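PDB 5UPR: triosephosphate isomerase from Toxoplasma gondii, which probably interconverts D-glyceraldehyde 3-phosphate and dihydroxyacetone phosphate as a homodimer, a step shared by glycolysis and gluconeogenesis. Local coordinates for residues K91-H102 against A127-C137. Residues are numbered along the deposited sequence; the frame is centred on the assembly and turned at random.
Sequences KEKNIPWVVLGH and ALNEGLSVILC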
ATOM      1  N   LYS A  91       6.822   8.943   7.968  1.00 25.98           N
ATOM      2  CA  LYS A  91       7.203   9.922   8.979  1.00 26.81           C
ATOM      3  C   LYS A  91       7.678  11.254   8.375  1.00 27.96           C
ATOM      4  O   LYS A  91       7.315  12.333   8.845  1.00 27.75           O
ATOM      5  CB  LYS A  91       8.316   9.337   9.884  1.00 28.81           C
ATOM      6  CG  LYS A  91       8.842  10.282  10.960  1.00 30.99           C
ATOM      7  CD  LYS A  91       7.753  10.535  11.972  1.00 33.20           C
ATOM      8  CE  LYS A  91       8.161  11.565  13.034  1.00 35.71           C
ATOM      9  NZ  LYS A  91       7.199  11.379  14.124  1.00 37.09           N
ATOM     10  N   GLU A  92       8.525  11.183   7.342  1.00 28.47           N
ATOM     11  CA  GLU A  92       9.019  12.381   6.688  1.00 28.98           C
ATOM     12  C   GLU A  92       7.904  13.150   5.942  1.00 28.25           C
ATOM     13  O   GLU A  92       8.041  14.345   5.692  1.00 29.00           O
ATOM     14  CB  GLU A  92      10.138  12.019   5.729  1.00 29.94           C
ATOM     15  CG  GLU A  92      10.849  13.188   5.113  1.00 31.60           C
ATOM     16  CD  GLU A  92      12.296  12.901   4.608  1.00 32.62           C
ATOM     17  OE1 GLU A  92      12.787  11.728   4.456  1.00 32.58           O
ATOM     18  OE2 GLU A  92      13.003  13.956   4.375  1.00 34.51           O
ATOM     19  N   LYS A  93       6.806  12.501   5.608  1.00 26.68           N
ATOM     20  CA  LYS A  93       5.638  13.184   5.061  1.00 26.80           C
ATOM     21  C   LYS A  93       4.747  13.751   6.213  1.00 27.94           C
ATOM     22  O   LYS A  93       3.632  14.233   5.954  1.00 26.35           O
ATOM     23  CB  LYS A  93       4.879  12.192   4.157  1.00 26.06           C
ATOM     24  CG  LYS A  93       3.648  12.668   3.412  1.00 25.56           C
ATOM     25  CD  LYS A  93       3.939  13.850   2.534  1.00 26.24           C
ATOM     26  CE  LYS A  93       2.750  14.200   1.607  1.00 26.51           C
ATOM     27  NZ  LYS A  93       2.845  15.638   1.185  1.00 28.18           N
ATOM     28  N   ASN A  94       5.254  13.741   7.467  1.00 28.08           N
ATOM     29  CA  ASN A  94       4.506  14.245   8.643  1.00 30.00           C
ATOM     30  C   ASN A  94       3.207  13.521   8.985  1.00 28.04           C
ATOM     31  O   ASN A  94       2.286  14.097   9.502  1.00 28.29           O
ATOM     32  CB  ASN A  94       4.228  15.748   8.547  1.00 33.34           C
ATOM     33  CG  ASN A  94       5.439  16.531   8.137  1.00 37.89           C
ATOM     34  OD1 ASN A  94       6.437  16.623   8.856  1.00 41.39           O
ATOM     35  ND2 ASN A  94       5.337  17.173   6.961  1.00 42.67           N
ATOM     36  N   ILE A  95       3.157  12.239   8.700  1.00 25.38           N
ATOM     37  CA  ILE A  95       2.069  11.377   9.090  1.00 24.43           C
ATOM     38  C   ILE A  95       2.486  10.737  10.416  1.00 24.16           C
ATOM     39  O   ILE A  95       3.464   9.987  10.431  1.00 22.75           O
ATOM     40  CB  ILE A  95       1.822  10.322   8.001  1.00 23.02           C
ATOM     41  CG1 ILE A  95       1.421  11.000   6.683  1.00 23.43           C
ATOM     42  CG2 ILE A  95       0.754   9.320   8.478  1.00 22.74           C
ATOM     43  CD1 ILE A  95       1.550  10.117   5.453  1.00 23.05           C
ATOM     44  N   PRO A  96       1.739  11.020  11.533  1.00 25.18           N
ATOM     45  CA  PRO A  96       2.270  10.528  12.829  1.00 24.92           C
ATOM     46  C   PRO A  96       1.880   9.106  13.213  1.00 24.33           C
ATOM     47  O   PRO A  96       2.563   8.550  14.072  1.00 24.06           O
ATOM     48  CB  PRO A  96       1.732  11.527  13.853  1.00 26.73           C
ATOM     49  CG  PRO A  96       0.563  12.194  13.173  1.00 26.54           C
ATOM     50  CD  PRO A  96       0.696  12.048  11.696  1.00 25.42           C
ATOM     51  N   TRP A  97       0.873   8.497  12.557  1.00 23.78           N
ATOM     52  CA  TRP A  97       0.349   7.212  12.955  1.00 23.38           C
ATOM     53  C   TRP A  97       0.299   6.228  11.807  1.00 23.59           C
ATOM     54  O   TRP A  97       0.106   6.612  10.658  1.00 23.23           O
ATOM     55  CB  TRP A  97      -1.085   7.324  13.522  1.00 23.18           C
ATOM     56  CG  TRP A  97      -1.143   7.950  14.855  1.00 23.92           C
ATOM     57  CD1 TRP A  97      -1.244   9.263  15.098  1.00 24.69           C
ATOM     58  CD2 TRP A  97      -1.144   7.308  16.136  1.00 24.55           C
ATOM     59  NE1 TRP A  97      -1.283   9.507  16.431  1.00 25.21           N
ATOM     60  CE2 TRP A  97      -1.181   8.334  17.109  1.00 25.30           C
ATOM     61  CE3 TRP A  97      -1.066   5.980  16.559  1.00 25.04           C
ATOM     62  CZ2 TRP A  97      -1.164   8.090  18.471  1.00 25.72           C
ATOM     63  CZ3 TRP A  97      -1.033   5.712  17.936  1.00 24.63           C
ATOM     64  CH2 TRP A  97      -1.099   6.758  18.860  1.00 26.10           C
ATOM     65  N   VAL A  98       0.393   4.948  12.154  1.00 22.40           N
ATOM     66  CA  VAL A  98       0.096   3.859  11.248  1.00 21.82           C
ATOM     67  C   VAL A  98      -0.759   2.773  11.936  1.00 20.41           C
ATOM     68  O   VAL A  98      -0.577   2.523  13.133  1.00 20.02           O
ATOM     69  CB  VAL A  98       1.358   3.185  10.698  1.00 22.76           C
ATOM     70  CG1 VAL A  98       2.040   4.176   9.772  1.00 25.95           C
ATOM     71  CG2 VAL A  98       2.314   2.670  11.773  1.00 23.01           C
ATOM     72  N   VAL A  99      -1.625   2.134  11.145  1.00 18.64           N
ATOM     73  CA  VAL A  99      -2.349   0.935  11.549  1.00 18.09           C
ATOM     74  C   VAL A  99      -1.584  -0.274  11.076  1.00 18.20           C
ATOM     75  O   VAL A  99      -1.226  -0.356   9.875  1.00 17.14           O
ATOM     76  CB  VAL A  99      -3.755   0.918  10.929  1.00 18.16           C
ATOM     77  CG1 VAL A  99      -4.527  -0.338  11.348  1.00 18.36           C
ATOM     78  CG2 VAL A  99      -4.550   2.239  11.284  1.00 18.65           C
ATOM     79  N   LEU A 100      -1.288  -1.218  11.994  1.00 18.14           N
ATOM     80  CA  LEU A 100      -0.537  -2.436  11.619  1.00 18.33           C
ATOM     81  C   LEU A 100      -1.210  -3.675  12.128  1.00 17.78           C
ATOM     82  O   LEU A 100      -1.797  -3.679  13.244  1.00 18.10           O
ATOM     83  CB  LEU A 100       0.877  -2.328  12.193  1.00 19.19           C
ATOM     84  CG  LEU A 100       1.798  -1.350  11.441  1.00 20.37           C
ATOM     85  CD1 LEU A 100       3.196  -1.300  12.051  1.00 20.66           C
ATOM     86  CD2 LEU A 100       1.919  -1.764   9.981  1.00 20.37           C
ATOM     87  N   GLY A 101      -1.112  -4.737  11.363  1.00 16.73           N
ATOM     88  CA  GLY A 101      -1.730  -5.994  11.694  1.00 17.70           C
ATOM     89  C   GLY A 101      -3.236  -6.143  11.722  1.00 18.33           C
ATOM     90  O   GLY A 101      -3.753  -7.048  12.360  1.00 19.70           O
ATOM     91  N   HIS A 102      -3.941  -5.287  10.976  1.00 18.81           N
ATOM     92  CA  HIS A 102      -5.357  -5.454  10.812  1.00 18.68           C
ATOM     93  C   HIS A 102      -5.675  -6.874  10.362  1.00 18.22           C
ATOM     94  O   HIS A 102      -4.953  -7.412   9.487  1.00 17.57           O
ATOM     95  CB  HIS A 102      -5.939  -4.435   9.834  1.00 19.12           C
ATOM     96  CG  HIS A 102      -7.421  -4.272   9.973  1.00 18.39           C
ATOM     97  ND1 HIS A 102      -8.307  -5.110   9.377  1.00 17.70           N
ATOM     98  CD2 HIS A 102      -8.149  -3.420  10.731  1.00 19.58           C
ATOM     99  CE1 HIS A 102      -9.529  -4.748   9.726  1.00 18.61           C
ATOM    100  NE2 HIS A 102      -9.464  -3.723  10.547  1.00 18.04           N
ATOM    101  N   ALA A 127       8.448   0.702  12.179  1.00 21.42           N
ATOM    102  CA  ALA A 127       7.661   1.921  12.373  1.00 21.14           C
ATOM    103  C   ALA A 127       8.134   2.699  13.603  1.00 22.58           C
ATOM    104  O   ALA A 127       8.367   3.928  13.561  1.00 21.84           O
ATOM    105  CB  ALA A 127       6.197   1.565  12.472  1.00 20.33           C
ATOM    106  N   LEU A 128       8.261   1.973  14.723  1.00 23.38           N
ATOM    107  CA  LEU A 128       8.727   2.615  15.967  1.00 24.29           C
ATOM    108  C   LEU A 128      10.139   3.137  15.848  1.00 25.13           C
ATOM    109  O   LEU A 128      10.435   4.240  16.340  1.00 26.11           O
ATOM    110  CB  LEU A 128       8.612   1.621  17.124  1.00 24.72           C
ATOM    111  CG  LEU A 128       7.256   1.096  17.535  1.00 23.90           C
ATOM    112  CD1 LEU A 128       7.435   0.003  18.600  1.00 24.35           C
ATOM    113  CD2 LEU A 128       6.362   2.268  17.970  1.00 24.62           C
ATOM    114  N   ASN A 129      11.031   2.374  15.208  1.00 25.32           N
ATOM    115  CA  ASN A 129      12.406   2.858  14.923  1.00 27.32           C
ATOM    116  C   ASN A 129      12.400   4.194  14.185  1.00 27.86           C
ATOM    117  O   ASN A 129      13.291   4.949  14.368  1.00 29.03           O
ATOM    118  CB  ASN A 129      13.227   1.908  14.060  1.00 26.85           C
ATOM    119  CG  ASN A 129      13.685   0.638  14.783  1.00 28.02           C
ATOM    120  OD1 ASN A 129      13.615   0.502  16.032  1.00 26.80           O
ATOM    121  ND2 ASN A 129      14.187  -0.318  13.966  1.00 27.94           N
ATOM    122  N   GLU A 130      11.426   4.459  13.320  1.00 27.58           N
ATOM    123  CA  GLU A 130      11.380   5.733  12.587  1.00 27.74           C
ATOM    124  C   GLU A 130      10.516   6.800  13.269  1.00 28.39           C
ATOM    125  O   GLU A 130      10.161   7.775  12.624  1.00 28.12           O
ATOM    126  CB  GLU A 130      10.885   5.491  11.166  1.00 27.20           C
ATOM    127  CG  GLU A 130      11.828   4.650  10.341  1.00 28.02           C
ATOM    128  CD  GLU A 130      13.137   5.326   9.975  1.00 28.98           C
ATOM    129  OE1 GLU A 130      13.214   6.592   9.898  1.00 28.05           O
ATOM    130  OE2 GLU A 130      14.087   4.565   9.735  1.00 29.87           O
ATOM    131  N   GLY A 131      10.193   6.628  14.548  1.00 27.34           N
ATOM    132  CA  GLY A 131       9.429   7.655  15.267  1.00 28.82           C
ATOM    133  C   GLY A 131       7.902   7.693  15.040  1.00 28.21           C
ATOM    134  O   GLY A 131       7.275   8.615  15.503  1.00 26.23           O
ATOM    135  N   LEU A 132       7.319   6.660  14.421  1.00 25.98           N
ATOM    136  CA  LEU A 132       5.873   6.626  14.286  1.00 26.86           C
ATOM    137  C   LEU A 132       5.206   6.101  15.535  1.00 26.83           C
ATOM    138  O   LEU A 132       5.841   5.388  16.328  1.00 27.22           O
ATOM    139  CB  LEU A 132       5.411   5.730  13.099  1.00 25.35           C
ATOM    140  CG  LEU A 132       5.865   6.247  11.702  1.00 26.45           C
ATOM    141  CD1 LEU A 132       5.554   5.193  10.674  1.00 25.13           C
ATOM    142  CD2 LEU A 132       5.145   7.580  11.367  1.00 26.47           C
ATOM    143  N   SER A 133       3.944   6.501  15.749  1.00 25.62           N
ATOM    144  CA  SER A 133       3.036   5.776  16.647  1.00 24.36           C
ATOM    145  C   SER A 133       2.202   4.749  15.871  1.00 23.47           C
ATOM    146  O   SER A 133       1.906   4.929  14.716  1.00 22.10           O
ATOM    147  CB  SER A 133       2.129   6.771  17.376  1.00 25.04           C
ATOM    148  OG  SER A 133       2.905   7.561  18.238  1.00 25.41           O
ATOM    149  N   VAL A 134       1.847   3.665  16.538  1.00 24.05           N
ATOM    150  CA  VAL A 134       1.280   2.469  15.911  1.00 22.86           C
ATOM    151  C   VAL A 134      -0.016   2.067  16.602  1.00 22.47           C
ATOM    152  O   VAL A 134      -0.043   1.932  17.831  1.00 22.96           O
ATOM    153  CB  VAL A 134       2.280   1.308  16.065  1.00 23.56           C
ATOM    154  CG1 VAL A 134       1.657  -0.000  15.570  1.00 23.15           C
ATOM    155  CG2 VAL A 134       3.576   1.642  15.299  1.00 24.30           C
ATOM    156  N   ILE A 135      -1.067   1.880  15.827  1.00 21.55           N
ATOM    157  CA  ILE A 135      -2.263   1.183  16.267  1.00 20.84           C
ATOM    158  C   ILE A 135      -2.060  -0.297  15.898  1.00 21.27           C
ATOM    159  O   ILE A 135      -2.176  -0.666  14.711  1.00 22.88           O
ATOM    160  CB  ILE A 135      -3.512   1.768  15.616  1.00 19.85           C
ATOM    161  CG1 ILE A 135      -3.667   3.241  15.957  1.00 21.64           C
ATOM    162  CG2 ILE A 135      -4.750   1.008  16.062  1.00 19.36           C
ATOM    163  CD1 ILE A 135      -4.711   3.963  15.077  1.00 20.95           C
ATOM    164  N   LEU A 136      -1.698  -1.107  16.887  1.00 21.19           N
ATOM    165  CA  LEU A 136      -1.442  -2.520  16.682  1.00 21.65           C
ATOM    166  C   LEU A 136      -2.712  -3.357  16.868  1.00 21.43           C
ATOM    167  O   LEU A 136      -3.229  -3.414  17.990  1.00 21.37           O
ATOM    168  CB  LEU A 136      -0.360  -3.006  17.661  1.00 23.09           C
ATOM    169  CG  LEU A 136      -0.153  -4.523  17.829  1.00 23.68           C
ATOM    170  CD1 LEU A 136       0.287  -5.114  16.474  1.00 24.96           C
ATOM    171  CD2 LEU A 136       0.883  -4.805  18.886  1.00 24.91           C
ATOM    172  N   CYS A 137      -3.164  -4.016  15.801  1.00 20.41           N
ATOM    173  CA  CYS A 137      -4.395  -4.801  15.811  1.00 19.55           C
ATOM    174  C   CYS A 137      -4.133  -6.272  16.172  1.00 19.06           C
ATOM    175  O   CYS A 137      -3.221  -6.891  15.664  1.00 19.91           O
ATOM    176  CB  CYS A 137      -5.122  -4.706  14.442  1.00 17.86           C
ATOM    177  SG  CYS A 137      -5.530  -3.029  13.922  1.00 18.83           S
TER
HETATM  178  O   HOH W   1       4.237  10.128  15.245  1.00 36.91           O
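Trp97 lays its indole across Ser133, its neighbour on the adjoining parallel strand. CB passes the Ser133 carbonyl oxygen, with CG anti to the carbonyl carbon of Trp97 (chi1 -72°), which brings the ring over Ser133. CE3 and CZ3 come closest to Ser133 CB, 3.4 Å each, and CE3 also meets Ile135 CG1 at 3.8 Å. Farther round, CZ2 and CH2 pass Ser133 OG at 4.1 Å, while NE1 hydrogen-bonds to OE1 of Gln66. Ser133 CB thus sits over one face of the six-membered ring, 3.3 Å from its centroid, a CH-pi contact. A small serine suits this place because it lets the broad ring come down close to the strand. On the other face of the sheet, Val98 and Leu100 pack against Ala127 near the end of helix 117-129: Val98 CG1 meets Leu132 CD1 at 3.8 Å, its CG2 touches both Val134 CG2 (3.9 Å) and Ala127 CB, and Leu100 CD1 touches Ala127 CB and Val134 CG1. Five backbone hydrogen bonds, from Ser133 N to Pro96 O through to Cys137 N to Leu100 O, lock the strands together. At the N-terminal ends of the two strands Lys91 runs its methylenes past Glu130 O and sets NZ above the carbonyl plane of Gly131, 3.1 Å from its O. Gly131, at positive phi, closes helix 117-129 in a Schellman motif. Strands 97-100 and 133-137, linked through that helix, are the parallel ends of a right-handed beta-alpha-beta crossover, the kind of connection from which the TIM barrel is built, here joining its fourth and fifth strands.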